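Local atomic coordinates of beta-galactosidase (Bacillus circulans subsp. alkalophilus, PDB entry 3TTY), a protein that hydrolyses terminal non-reducing beta-D-galactose residues from beta-galactosides, working as a glycoside hydrolase built on a TIM barrel. Residues 13-18 against 30-35; 20-25 against 62-67; 49-52 against 56-59. All blocks are in the same frame, centred on the assembly; numbering follows the deposited sequence.

Interaction 1 of 3, residues 13-18 against 30-35; sequences GDYNPE and RMFNLA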
ATOM      1  N   GLY A  13     -15.425  34.545  -7.330  1.00 20.38           N
ATOM      2  CA  GLY A  13     -15.428  33.109  -7.066  1.00 19.50           C
ATOM      3  C   GLY A  13     -16.286  32.681  -5.894  1.00 20.79           C
ATOM      4  O   GLY A  13     -17.187  33.414  -5.466  1.00 20.55           O
ATOM      5  N   ASP A  14     -16.007  31.487  -5.379  1.00 21.19           N
ATOM      6  CA  ASP A  14     -16.757  30.936  -4.256  1.00 15.51           C
ATOM      7  C   ASP A  14     -16.697  31.881  -3.061  1.00 15.33           C
ATOM      8  O   ASP A  14     -15.625  32.341  -2.671  1.00 18.69           O
ATOM      9  CB  ASP A  14     -16.233  29.550  -3.877  1.00 13.52           C
ATOM     10  CG  ASP A  14     -16.837  28.424  -4.729  1.00 21.99           C
ATOM     11  OD1 ASP A  14     -16.892  28.555  -5.971  1.00 15.88           O
ATOM     12  OD2 ASP A  14     -17.252  27.389  -4.148  1.00 22.26           O
ATOM     13  N   TYR A  15     -17.858  32.169  -2.488  1.00 16.92           N
ATOM     14  CA  TYR A  15     -17.982  33.116  -1.385  1.00 17.43           C
ATOM     15  C   TYR A  15     -19.007  32.542  -0.423  1.00 14.98           C
ATOM     16  O   TYR A  15     -20.072  32.106  -0.843  1.00 16.40           O
ATOM     17  CB  TYR A  15     -18.421  34.491  -1.925  1.00 17.53           C
ATOM     18  CG  TYR A  15     -18.658  35.586  -0.890  1.00 17.04           C
ATOM     19  CD1 TYR A  15     -17.722  35.851   0.115  1.00 18.08           C
ATOM     20  CD2 TYR A  15     -19.797  36.380  -0.943  1.00 18.02           C
ATOM     21  CE1 TYR A  15     -17.930  36.865   1.050  1.00 16.93           C
ATOM     22  CE2 TYR A  15     -20.019  37.397  -0.005  1.00 21.82           C
ATOM     23  CZ  TYR A  15     -19.079  37.636   0.982  1.00 19.65           C
ATOM     24  OH  TYR A  15     -19.297  38.629   1.916  1.00 18.80           O
ATOM     25  N   ASN A  16     -18.673  32.528   0.865  1.00 15.76           N
ATOM     26  CA  ASN A  16     -19.460  31.817   1.870  1.00 16.60           C
ATOM     27  C   ASN A  16     -19.682  32.617   3.150  1.00 17.74           C
ATOM     28  O   ASN A  16     -19.257  32.215   4.230  1.00 17.44           O
ATOM     29  CB  ASN A  16     -18.779  30.493   2.188  1.00 17.43           C
ATOM     30  CG  ASN A  16     -18.624  29.628   0.957  1.00 15.88           C
ATOM     31  OD1 ASN A  16     -19.606  29.126   0.435  1.00 14.09           O
ATOM     32  ND2 ASN A  16     -17.397  29.473   0.475  1.00 12.89           N
ATOM     33  N   PRO A  17     -20.368  33.755   3.025  1.00 15.96           N
ATOM     34  CA  PRO A  17     -20.594  34.659   4.150  1.00 16.59           C
ATOM     35  C   PRO A  17     -21.435  34.003   5.233  1.00 18.29           C
ATOM     36  O   PRO A  17     -21.381  34.456   6.370  1.00 17.17           O
ATOM     37  CB  PRO A  17     -21.355  35.822   3.514  1.00 18.88           C
ATOM     38  CG  PRO A  17     -22.012  35.222   2.294  1.00 18.43           C
ATOM     39  CD  PRO A  17     -21.009  34.230   1.788  1.00 16.99           C
ATOM     40  N   GLU A  18     -22.196  32.960   4.900  1.00 14.73           N
ATOM     41  CA  GLU A  18     -22.992  32.285   5.925  1.00 17.91           C
ATOM     42  C   GLU A  18     -22.109  31.572   6.967  1.00 16.84           C
ATOM     43  O   GLU A  18     -22.604  31.104   7.992  1.00 18.81           O
ATOM     44  CB  GLU A  18     -24.038  31.330   5.311  1.00 20.22           C
ATOM     45  CG  GLU A  18     -23.460  30.128   4.524  1.00 17.01           C
ATOM     46  CD  GLU A  18     -23.237  30.448   3.052  1.00 21.46           C
ATOM     47  OE1 GLU A  18     -23.670  29.637   2.203  1.00 21.52           O
ATOM     48  OE2 GLU A  18     -22.636  31.508   2.740  1.00 18.17           O
ATOM     49  N   ARG A  30     -15.878  45.806   0.859  1.00 19.91           N
ATOM     50  CA  ARG A  30     -14.847  46.828   0.754  1.00 23.62           C
ATOM     51  C   ARG A  30     -13.626  46.268   0.021  1.00 21.42           C
ATOM     52  O   ARG A  30     -13.127  46.882  -0.916  1.00 20.82           O
ATOM     53  CB  ARG A  30     -14.459  47.387   2.136  1.00 22.10           C
ATOM     54  CG  ARG A  30     -13.384  48.476   2.077  1.00 22.88           C
ATOM     55  CD  ARG A  30     -12.917  48.959   3.466  1.00 23.00           C
ATOM     56  NE  ARG A  30     -12.135  47.932   4.156  1.00 26.15           N
ATOM     57  CZ  ARG A  30     -10.856  47.671   3.901  1.00 21.52           C
ATOM     58  NH1 ARG A  30     -10.203  48.361   2.972  1.00 22.42           N
ATOM     59  NH2 ARG A  30     -10.232  46.714   4.569  1.00 18.10           N
ATOM     60  N   MET A  31     -13.161  45.098   0.446  1.00 19.62           N
ATOM     61  CA  MET A  31     -11.996  44.470  -0.187  1.00 23.21           C
ATOM     62  C   MET A  31     -12.272  43.959  -1.615  1.00 22.18           C
ATOM     63  O   MET A  31     -11.395  44.036  -2.480  1.00 20.59           O
ATOM     64  CB  MET A  31     -11.385  43.387   0.719  1.00 22.12           C
ATOM     65  CG  MET A  31     -10.580  43.981   1.899  1.00 22.81           C
ATOM     66  SD  MET A  31      -9.838  42.853   3.112  1.00 19.94           S
ATOM     67  CE  MET A  31     -11.192  42.626   4.250  1.00 22.21           C
ATOM     68  N   PHE A  32     -13.487  43.465  -1.867  1.00 21.04           N
ATOM     69  CA  PHE A  32     -13.856  43.015  -3.215  1.00 23.98           C
ATOM     70  C   PHE A  32     -13.768  44.193  -4.193  1.00 25.30           C
ATOM     71  O   PHE A  32     -13.314  44.038  -5.323  1.00 25.20           O
ATOM     72  CB  PHE A  32     -15.258  42.371  -3.258  1.00 21.62           C
ATOM     73  CG  PHE A  32     -15.367  41.057  -2.490  1.00 19.08           C
ATOM     74  CD1 PHE A  32     -14.238  40.421  -1.998  1.00 17.91           C
ATOM     75  CD2 PHE A  32     -16.609  40.470  -2.264  1.00 16.79           C
ATOM     76  CE1 PHE A  32     -14.340  39.225  -1.288  1.00 20.96           C
ATOM     77  CE2 PHE A  32     -16.719  39.275  -1.558  1.00 18.13           C
ATOM     78  CZ  PHE A  32     -15.583  38.649  -1.072  1.00 18.62           C
ATOM     79  N   ASN A  33     -14.194  45.374  -3.755  1.00 21.41           N
ATOM     80  CA  ASN A  33     -14.089  46.553  -4.605  1.00 24.66           C
ATOM     81  C   ASN A  33     -12.637  46.956  -4.859  1.00 21.99           C
ATOM     82  O   ASN A  33     -12.273  47.279  -5.981  1.00 21.97           O
ATOM     83  CB  ASN A  33     -14.913  47.717  -4.038  1.00 29.94           C
ATOM     84  CG  ASN A  33     -16.420  47.478  -4.160  1.00 37.25           C
ATOM     85  OD1 ASN A  33     -16.916  47.063  -5.217  1.00 37.56           O
ATOM     86  ND2 ASN A  33     -17.152  47.724  -3.071  1.00 38.23           N
ATOM     87  N   LEU A  34     -11.809  46.912  -3.817  1.00 23.14           N
ATOM     88  CA  LEU A  34     -10.377  47.144  -3.971  1.00 24.63           C
ATOM     89  C   LEU A  34      -9.750  46.204  -4.994  1.00 25.88           C
ATOM     90  O   LEU A  34      -8.866  46.602  -5.749  1.00 24.26           O
ATOM     91  CB  LEU A  34      -9.652  46.974  -2.642  1.00 22.90           C
ATOM     92  CG  LEU A  34      -9.939  48.030  -1.577  1.00 28.80           C
ATOM     93  CD1 LEU A  34      -9.054  47.799  -0.355  1.00 26.49           C
ATOM     94  CD2 LEU A  34      -9.718  49.423  -2.151  1.00 26.39           C
ATOM     95  N   ALA A  35     -10.200  44.951  -5.008  1.00 25.54           N
ATOM     96  CA  ALA A  35      -9.583  43.934  -5.862  1.00 26.10           C
ATOM     97  C   ALA A  35     -10.236  43.806  -7.242  1.00 26.06           C
ATOM     98  O   ALA A  35      -9.770  43.032  -8.078  1.00 24.48           O
ATOM     99  CB  ALA A  35      -9.548  42.580  -5.155  1.00 22.13           C
TER
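Tyr-15 of segment 13-18 faces Phe-32 of helix 22-35, and in both residues the bond from CA to CB points toward the other segment. The backbones stand 10.9 Å apart, measured from Tyr-15 CA to Phe-32 CA, and only the rings bridge the interval. Segment 30-35 is helical, whereas 13-18 leads from barrel strand 10-14 through a loop into a short 3-10 segment that starts at Pro-17.

The ring pair is T-shaped. Phe-32 presents its edge to the face of Tyr-15, with centroids 5.0 Å apart and planes at 77°. Phe-32 CZ comes to 3.6 Å from Tyr-15 CE1, while Phe-32 CE2 stands over the centre of the tyrosine ring, 3.7 Å above its plane. The opposite face is taken by Pro-17 CD, also over the centre, which sandwiches the ring between the proline and the phenylalanine edge. With CG trans to the backbone N (chi1 177°), Tyr-15 reaches outward to this place, and its hydroxyl is hydrogen-bonded to Asp-28 OD2, fixing the polar end of an otherwise apolar, buried group. A leucine here would probably leave the Phe-32 edge without a flat partner and the Asp-28 carboxylate without its hydroxyl mate.

The contact belongs to the first beta-alpha-beta unit of the barrel, strand 10-14, helix 22-35 and strand 39-42. Gly-13 is bonded to the backbone of Val-39 and Thr-41 in the next strand. Around the ring pair, Met-25 and Met-29 of helix 22-35 and Leu-69 of helix 60-71 touch Tyr-15, and Leu-347 touches Phe-32, filling the layer between barrel and helices.

Interaction 2 of 3, residues 20-25 against 62-67; sequences WDKATM and LDDIIE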
ATOM      1  N   TRP A  20     -19.825  33.371   8.274  1.00 17.66           N
ATOM      2  CA  TRP A  20     -19.329  34.556   8.974  1.00 20.21           C
ATOM      3  C   TRP A  20     -20.454  35.361   9.631  1.00 18.05           C
ATOM      4  O   TRP A  20     -21.284  34.795  10.318  1.00 20.32           O
ATOM      5  CB  TRP A  20     -18.507  35.416   8.017  1.00 15.65           C
ATOM      6  CG  TRP A  20     -17.288  34.709   7.591  1.00 18.58           C
ATOM      7  CD1 TRP A  20     -17.166  33.818   6.550  1.00 18.62           C
ATOM      8  CD2 TRP A  20     -16.003  34.779   8.213  1.00 18.13           C
ATOM      9  NE1 TRP A  20     -15.874  33.346   6.485  1.00 17.85           N
ATOM     10  CE2 TRP A  20     -15.142  33.914   7.499  1.00 18.31           C
ATOM     11  CE3 TRP A  20     -15.494  35.489   9.306  1.00 20.90           C
ATOM     12  CZ2 TRP A  20     -13.798  33.752   7.835  1.00 14.41           C
ATOM     13  CZ3 TRP A  20     -14.154  35.320   9.647  1.00 23.19           C
ATOM     14  CH2 TRP A  20     -13.322  34.457   8.910  1.00 17.05           C
ATOM     15  N   ASP A  21     -20.463  36.674   9.427  1.00 18.83           N
ATOM     16  CA  ASP A  21     -21.527  37.530   9.947  1.00 20.46           C
ATOM     17  C   ASP A  21     -21.582  38.815   9.134  1.00 23.73           C
ATOM     18  O   ASP A  21     -20.854  38.955   8.140  1.00 23.43           O
ATOM     19  CB  ASP A  21     -21.363  37.812  11.449  1.00 19.58           C
ATOM     20  CG  ASP A  21     -20.054  38.529  11.784  1.00 28.75           C
ATOM     21  OD1 ASP A  21     -19.710  38.631  12.987  1.00 37.29           O
ATOM     22  OD2 ASP A  21     -19.370  39.001  10.859  1.00 23.71           O
ATOM     23  N   LYS A  22     -22.446  39.743   9.525  1.00 18.68           N
ATOM     24  CA  LYS A  22     -22.626  40.953   8.717  1.00 23.67           C
ATOM     25  C   LYS A  22     -21.421  41.891   8.717  1.00 23.35           C
ATOM     26  O   LYS A  22     -21.043  42.433   7.671  1.00 23.76           O
ATOM     27  CB  LYS A  22     -23.912  41.687   9.101  1.00 26.00           C
ATOM     28  CG  LYS A  22     -25.134  40.835   8.843  1.00 25.50           C
ATOM     29  CD  LYS A  22     -26.383  41.656   8.651  1.00 32.88           C
ATOM     30  CE  LYS A  22     -27.289  40.953   7.658  1.00 34.34           C
ATOM     31  NZ  LYS A  22     -28.701  41.340   7.838  1.00 37.91           N
ATOM     32  N   ALA A  23     -20.814  42.077   9.882  1.00 21.55           N
ATOM     33  CA  ALA A  23     -19.634  42.919   9.971  1.00 22.80           C
ATOM     34  C   ALA A  23     -18.542  42.437   8.997  1.00 23.34           C
ATOM     35  O   ALA A  23     -17.992  43.233   8.227  1.00 20.48           O
ATOM     36  CB  ALA A  23     -19.115  42.989  11.414  1.00 19.96           C
ATOM     37  N   THR A  24     -18.231  41.142   8.999  1.00 19.26           N
ATOM     38  CA  THR A  24     -17.181  40.706   8.085  1.00 22.99           C
ATOM     39  C   THR A  24     -17.611  40.905   6.631  1.00 18.66           C
ATOM     40  O   THR A  24     -16.807  41.220   5.767  1.00 20.90           O
ATOM     41  CB  THR A  24     -16.624  39.270   8.370  1.00 27.10           C
ATOM     42  OG1 THR A  24     -16.673  38.469   7.181  1.00 23.42           O
ATOM     43  CG2 THR A  24     -17.348  38.603   9.485  1.00 17.43           C
ATOM     44  N   MET A  25     -18.900  40.770   6.390  1.00 18.59           N
ATOM     45  CA  MET A  25     -19.454  41.006   5.076  1.00 19.54           C
ATOM     46  C   MET A  25     -19.197  42.438   4.597  1.00 24.59           C
ATOM     47  O   MET A  25     -18.944  42.656   3.406  1.00 24.79           O
ATOM     48  CB  MET A  25     -20.941  40.679   5.081  1.00 15.36           C
ATOM     49  CG  MET A  25     -21.501  40.474   3.713  1.00 28.44           C
ATOM     50  SD  MET A  25     -22.958  39.419   3.709  1.00 32.20           S
ATOM     51  CE  MET A  25     -23.192  39.383   1.947  1.00 26.08           C
ATOM     52  N   LEU A  62     -30.272  34.034   2.873  1.00 16.78           N
ATOM     53  CA  LEU A  62     -29.753  34.134   1.517  1.00 18.27           C
ATOM     54  C   LEU A  62     -30.242  35.410   0.816  1.00 18.49           C
ATOM     55  O   LEU A  62     -29.483  36.048   0.091  1.00 20.02           O
ATOM     56  CB  LEU A  62     -30.154  32.895   0.714  1.00 16.26           C
ATOM     57  CG  LEU A  62     -29.671  32.858  -0.726  1.00 16.76           C
ATOM     58  CD1 LEU A  62     -28.171  32.942  -0.732  1.00 14.77           C
ATOM     59  CD2 LEU A  62     -30.174  31.597  -1.411  1.00 13.73           C
ATOM     60  N   ASP A  63     -31.506  35.775   1.033  1.00 18.29           N
ATOM     61  CA  ASP A  63     -32.018  37.065   0.549  1.00 23.38           C
ATOM     62  C   ASP A  63     -31.043  38.193   0.892  1.00 20.82           C
ATOM     63  O   ASP A  63     -30.716  39.018   0.048  1.00 23.96           O
ATOM     64  CB  ASP A  63     -33.380  37.403   1.173  1.00 20.28           C
ATOM     65  CG  ASP A  63     -34.491  36.488   0.710  1.00 20.00           C
ATOM     66  OD1 ASP A  63     -34.262  35.652  -0.182  1.00 20.10           O
ATOM     67  OD2 ASP A  63     -35.610  36.613   1.250  1.00 24.35           O
ATOM     68  N   ASP A  64     -30.591  38.217   2.142  1.00 17.56           N
ATOM     69  CA  ASP A  64     -29.739  39.292   2.631  1.00 20.95           C
ATOM     70  C   ASP A  64     -28.387  39.314   1.967  1.00 27.49           C
ATOM     71  O   ASP A  64     -27.874  40.382   1.616  1.00 28.57           O
ATOM     72  CB  ASP A  64     -29.553  39.190   4.133  1.00 22.64           C
ATOM     73  CG  ASP A  64     -30.592  39.970   4.885  1.00 33.94           C
ATOM     74  OD1 ASP A  64     -31.700  40.186   4.324  1.00 34.92           O
ATOM     75  OD2 ASP A  64     -30.292  40.380   6.028  1.00 38.19           O
ATOM     76  N   ILE A  65     -27.804  38.131   1.806  1.00 24.66           N
ATOM     77  CA  ILE A  65     -26.539  38.012   1.114  1.00 24.65           C
ATOM     78  C   ILE A  65     -26.649  38.543  -0.314  1.00 19.57           C
ATOM     79  O   ILE A  65     -25.801  39.309  -0.769  1.00 20.93           O
ATOM     80  CB  ILE A  65     -26.056  36.559   1.127  1.00 20.80           C
ATOM     81  CG1 ILE A  65     -25.519  36.228   2.516  1.00 20.59           C
ATOM     82  CG2 ILE A  65     -24.988  36.340   0.069  1.00 17.21           C
ATOM     83  CD1 ILE A  65     -25.563  34.748   2.835  1.00 23.25           C
ATOM     84  N   ILE A  66     -27.697  38.137  -1.011  1.00 20.39           N
ATOM     85  CA  ILE A  66     -27.884  38.531  -2.402  1.00 23.36           C
ATOM     86  C   ILE A  66     -28.141  40.040  -2.522  1.00 26.04           C
ATOM     87  O   ILE A  66     -27.606  40.708  -3.412  1.00 20.37           O
ATOM     88  CB  ILE A  66     -29.027  37.729  -3.053  1.00 23.93           C
ATOM     89  CG1 ILE A  66     -28.584  36.283  -3.264  1.00 21.39           C
ATOM     90  CG2 ILE A  66     -29.417  38.337  -4.379  1.00 24.27           C
ATOM     91  CD1 ILE A  66     -29.706  35.362  -3.649  1.00 21.04           C
ATOM     92  N   GLU A  67     -28.946  40.571  -1.607  1.00 26.77           N
ATOM     93  CA  GLU A  67     -29.244  41.995  -1.592  1.00 26.84           C
ATOM     94  C   GLU A  67     -27.970  42.795  -1.363  1.00 24.22           C
ATOM     95  O   GLU A  67     -27.680  43.730  -2.100  1.00 27.53           O
ATOM     96  CB  GLU A  67     -30.304  42.308  -0.529  1.00 30.90           C
ATOM     97  CG  GLU A  67     -30.845  43.733  -0.563  1.00 47.71           C
ATOM     98  CD  GLU A  67     -31.390  44.132  -1.928  1.00 61.06           C
ATOM     99  OE1 GLU A  67     -31.774  43.230  -2.717  1.00 62.69           O
ATOM    100  OE2 GLU A  67     -31.428  45.352  -2.212  1.00 60.23           O
TER
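Met-25 and Ile-65 make the buried half of this contact between helices 22-35 and 60-71, and Lys-22 and Asp-64 the outer half. The backbones are nearest at the first pair, with the CA atoms of Met-25 and Ile-65 8.7 Å apart.

The methionine can be followed outward. Its CB is directed toward helix 60-71, and CG, trans to the backbone N (chi1 -162°), packs on the hydroxyl of Tyr-15. SD then passes Pro-17 CB. The chain stays extended beyond CG, which carries the terminal methyl right up to the neighbouring helix: CE lies 3.7 Å from Ile-65 CA and 3.8 Å from Ile-65 O. It also touches the isoleucine side chain at its root, 4.0 Å from both Ile-65 CG1 and Ile-65 CG2, and so seats itself against backbone and branch point together.

One turn earlier, Lys-22 stretches across the groove between the helices. Its long chain, bent at chi3, meets the Asp-64 side chain at about a right angle, and NZ forms a salt bridge of 2.6 Å with Asp-64 OD2, approached nearly along the C-O axis. This charged pair lies on the more solvent-exposed side of the apolar contact.

Both helices belong to the outer layer of the barrel. Pro-17, after strand 10-14, also packs on Ile-65, while Asp-63 on helix 60-71 turns to Arg-135 and Tyr-136 at the end of helix 119-135. Trp-20, ahead of helix 22-35, packs on Leu-499 of the second subunit.

Interaction 3 of 3, residues 49-52 against 56-59; sequences KIQR and SYDF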
ATOM      1  N   LYS A  49     -28.609  24.552   5.953  1.00 15.07           N
ATOM      2  CA  LYS A  49     -29.012  25.863   6.467  1.00 15.55           C
ATOM      3  C   LYS A  49     -30.388  26.252   5.929  1.00 17.10           C
ATOM      4  O   LYS A  49     -31.215  26.838   6.627  1.00 18.62           O
ATOM      5  CB  LYS A  49     -27.987  26.940   6.113  1.00 16.76           C
ATOM      6  CG  LYS A  49     -28.260  28.281   6.809  1.00 16.34           C
ATOM      7  CD  LYS A  49     -27.159  29.277   6.528  1.00 20.41           C
ATOM      8  CE  LYS A  49     -27.378  30.583   7.303  1.00 21.59           C
ATOM      9  NZ  LYS A  49     -27.681  30.379   8.743  1.00 22.50           N
ATOM     10  N   ILE A  50     -30.634  25.904   4.678  1.00 18.28           N
ATOM     11  CA  ILE A  50     -31.904  26.213   4.056  1.00 18.61           C
ATOM     12  C   ILE A  50     -32.987  25.278   4.554  1.00 17.35           C
ATOM     13  O   ILE A  50     -34.064  25.715   4.968  1.00 15.61           O
ATOM     14  CB  ILE A  50     -31.813  26.084   2.531  1.00 19.23           C
ATOM     15  CG1 ILE A  50     -30.867  27.155   1.974  1.00 15.96           C
ATOM     16  CG2 ILE A  50     -33.201  26.163   1.922  1.00 15.80           C
ATOM     17  CD1 ILE A  50     -30.408  26.892   0.554  1.00 14.19           C
ATOM     18  N   GLN A  51     -32.709  23.983   4.520  1.00 16.68           N
ATOM     19  CA  GLN A  51     -33.762  23.014   4.805  1.00 17.45           C
ATOM     20  C   GLN A  51     -33.447  22.104   5.994  1.00 19.23           C
ATOM     21  O   GLN A  51     -32.592  21.225   5.905  1.00 16.84           O
ATOM     22  CB  GLN A  51     -34.058  22.198   3.552  1.00 15.75           C
ATOM     23  CG  GLN A  51     -35.290  21.289   3.654  1.00 16.29           C
ATOM     24  CD  GLN A  51     -35.344  20.269   2.521  1.00 17.00           C
ATOM     25  OE1 GLN A  51     -34.588  20.356   1.554  1.00 14.23           O
ATOM     26  NE2 GLN A  51     -36.224  19.287   2.651  1.00 18.49           N
ATOM     27  N   ARG A  52     -34.163  22.299   7.098  1.00 16.20           N
ATOM     28  CA  ARG A  52     -33.858  21.589   8.342  1.00 19.40           C
ATOM     29  C   ARG A  52     -34.666  20.295   8.537  1.00 20.02           C
ATOM     30  O   ARG A  52     -34.406  19.530   9.466  1.00 18.91           O
ATOM     31  CB  ARG A  52     -34.092  22.514   9.533  1.00 22.42           C
ATOM     32  CG  ARG A  52     -35.518  23.016   9.630  1.00 22.64           C
ATOM     33  CD  ARG A  52     -35.966  23.085  11.083  1.00 32.38           C
ATOM     34  NE  ARG A  52     -35.223  24.087  11.843  1.00 38.26           N
ATOM     35  CZ  ARG A  52     -34.821  23.944  13.109  1.00 44.92           C
ATOM     36  NH1 ARG A  52     -35.076  22.816  13.783  1.00 33.50           N
ATOM     37  NH2 ARG A  52     -34.155  24.936  13.704  1.00 36.82           N
ATOM     38  N   SER A  56     -39.521  22.178   5.826  1.00 23.98           N
ATOM     39  CA  SER A  56     -39.177  23.554   6.193  1.00 22.64           C
ATOM     40  C   SER A  56     -38.043  24.132   5.359  1.00 23.37           C
ATOM     41  O   SER A  56     -36.998  23.505   5.218  1.00 20.88           O
ATOM     42  CB  SER A  56     -38.811  23.634   7.674  1.00 26.64           C
ATOM     43  OG  SER A  56     -39.853  23.124   8.486  1.00 30.43           O
ATOM     44  N   TYR A  57     -38.261  25.336   4.826  1.00 17.64           N
ATOM     45  CA  TYR A  57     -37.283  26.038   3.994  1.00 23.21           C
ATOM     46  C   TYR A  57     -37.083  27.487   4.468  1.00 24.40           C
ATOM     47  O   TYR A  57     -38.041  28.245   4.624  1.00 20.66           O
ATOM     48  CB  TYR A  57     -37.708  26.031   2.512  1.00 20.01           C
ATOM     49  CG  TYR A  57     -37.793  24.644   1.887  1.00 21.40           C
ATOM     50  CD1 TYR A  57     -36.708  24.089   1.221  1.00 20.55           C
ATOM     51  CD2 TYR A  57     -38.953  23.892   1.971  1.00 24.43           C
ATOM     52  CE1 TYR A  57     -36.778  22.826   0.660  1.00 20.55           C
ATOM     53  CE2 TYR A  57     -39.034  22.621   1.407  1.00 21.67           C
ATOM     54  CZ  TYR A  57     -37.948  22.101   0.756  1.00 20.80           C
ATOM     55  OH  TYR A  57     -38.032  20.853   0.199  1.00 19.49           O
ATOM     56  N   ASP A  58     -35.830  27.868   4.686  1.00 22.50           N
ATOM     57  CA  ASP A  58     -35.512  29.224   5.099  1.00 20.35           C
ATOM     58  C   ASP A  58     -34.529  29.874   4.135  1.00 17.35           C
ATOM     59  O   ASP A  58     -33.392  29.434   4.007  1.00 17.60           O
ATOM     60  CB  ASP A  58     -34.958  29.255   6.524  1.00 20.21           C
ATOM     61  CG  ASP A  58     -34.565  30.662   6.954  1.00 23.20           C
ATOM     62  OD1 ASP A  58     -35.299  31.619   6.622  1.00 23.77           O
ATOM     63  OD2 ASP A  58     -33.513  30.817   7.601  1.00 22.06           O
ATOM     64  N   PHE A  59     -34.983  30.919   3.452  1.00 14.87           N
ATOM     65  CA  PHE A  59     -34.165  31.610   2.467  1.00 17.20           C
ATOM     66  C   PHE A  59     -33.841  33.039   2.903  1.00 18.55           C
ATOM     67  O   PHE A  59     -33.140  33.763   2.189  1.00 18.57           O
ATOM     68  CB  PHE A  59     -34.878  31.655   1.111  1.00 15.72           C
ATOM     69  CG  PHE A  59     -35.063  30.308   0.455  1.00 17.38           C
ATOM     70  CD1 PHE A  59     -34.032  29.724  -0.273  1.00 14.92           C
ATOM     71  CD2 PHE A  59     -36.285  29.653   0.516  1.00 19.55           C
ATOM     72  CE1 PHE A  59     -34.209  28.498  -0.906  1.00 15.38           C
ATOM     73  CE2 PHE A  59     -36.473  28.431  -0.116  1.00 18.48           C
ATOM     74  CZ  PHE A  59     -35.431  27.853  -0.830  1.00 18.23           C
TER
HETATM   75  O   HOH W   1     -31.731  28.948   8.338  1.00 19.07           O
HETATM   76  O   HOH W   2     -35.848  20.120  -0.941  1.00 14.68           O
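Ile-50 and Asp-58 lie opposite each other where the chain leaves helix 47-50 after Ile-50 and returns antiparallel to itself: Asp-58 N donates to Ile-50 O at 2.8 Å with an N-H...O angle of 156°, and Tyr-57 CA lies 3.4 Å from Ile-50 O in a CA-H...O contact.

Gln-51 and Tyr-57 lie side by side, pointing the same way. Gln-51 CG sits over the tyrosine ring in a CH-pi contact, 4.0 Å from its centroid and offset toward the rim, and the amide beyond it lies alongside CE1 and OH, its plane 32° from the ring's. With CG trans to the backbone N (chi1 -171°) and the chain extended, the amide is carried along the ring to the hydroxyl end. A water links Gln-51 OE1 and Tyr-57 OH, donating to the first and accepting from the second, 2.6 Å from Tyr-57 OH. OE1 also accepts from Trp-47 NE1 and NE2 is bonded to Asp-53 O, which together fix the rotation of the amide.

Ile-50 uses its CG2 methyl twice. It lies over one face of Phe-59, 4.1 Å from the ring centroid, in a second CH-pi contact, and it meets the edge of Tyr-57 at CD1. At the other end a water donates to both Lys-49 O and Asp-58 OD2, while Asp-58 OD1 is bonded to Thr-60 OG1 at the start of the following helix. Outside, Arg-52 CG rests on Ser-56 CB.

Segments 49-52 and 56-59 belong to the connection that leads from barrel strand 39-42 through helix 47-50 to helix 60-71. Its two rings abut helix 119-135, Tyr-57 touching Ile-127 and Phe-59 touching Leu-132, and Arg-52 packs on Tyr-192 of the second subunit.

All three contacts lie at one side of the TIM-barrel domain, on the early strands and helices. Interactions 1 and 2 have centres about 11 Å apart, share helix 22-35 and alternate along the chain. Interaction 3 comes between the two segments of interaction 2 in sequence, its centre about 16 Å away, and hands the chain to helix 60-71. From interaction 1 it is about 24 Å between centres, yet Glu-18 packs on Lys-49. Together they link strand 10-14, helix 22-35 and helix 60-71 on one side of the barrel, with the side chain of Tyr-15 about 11 Å from the bound galactose.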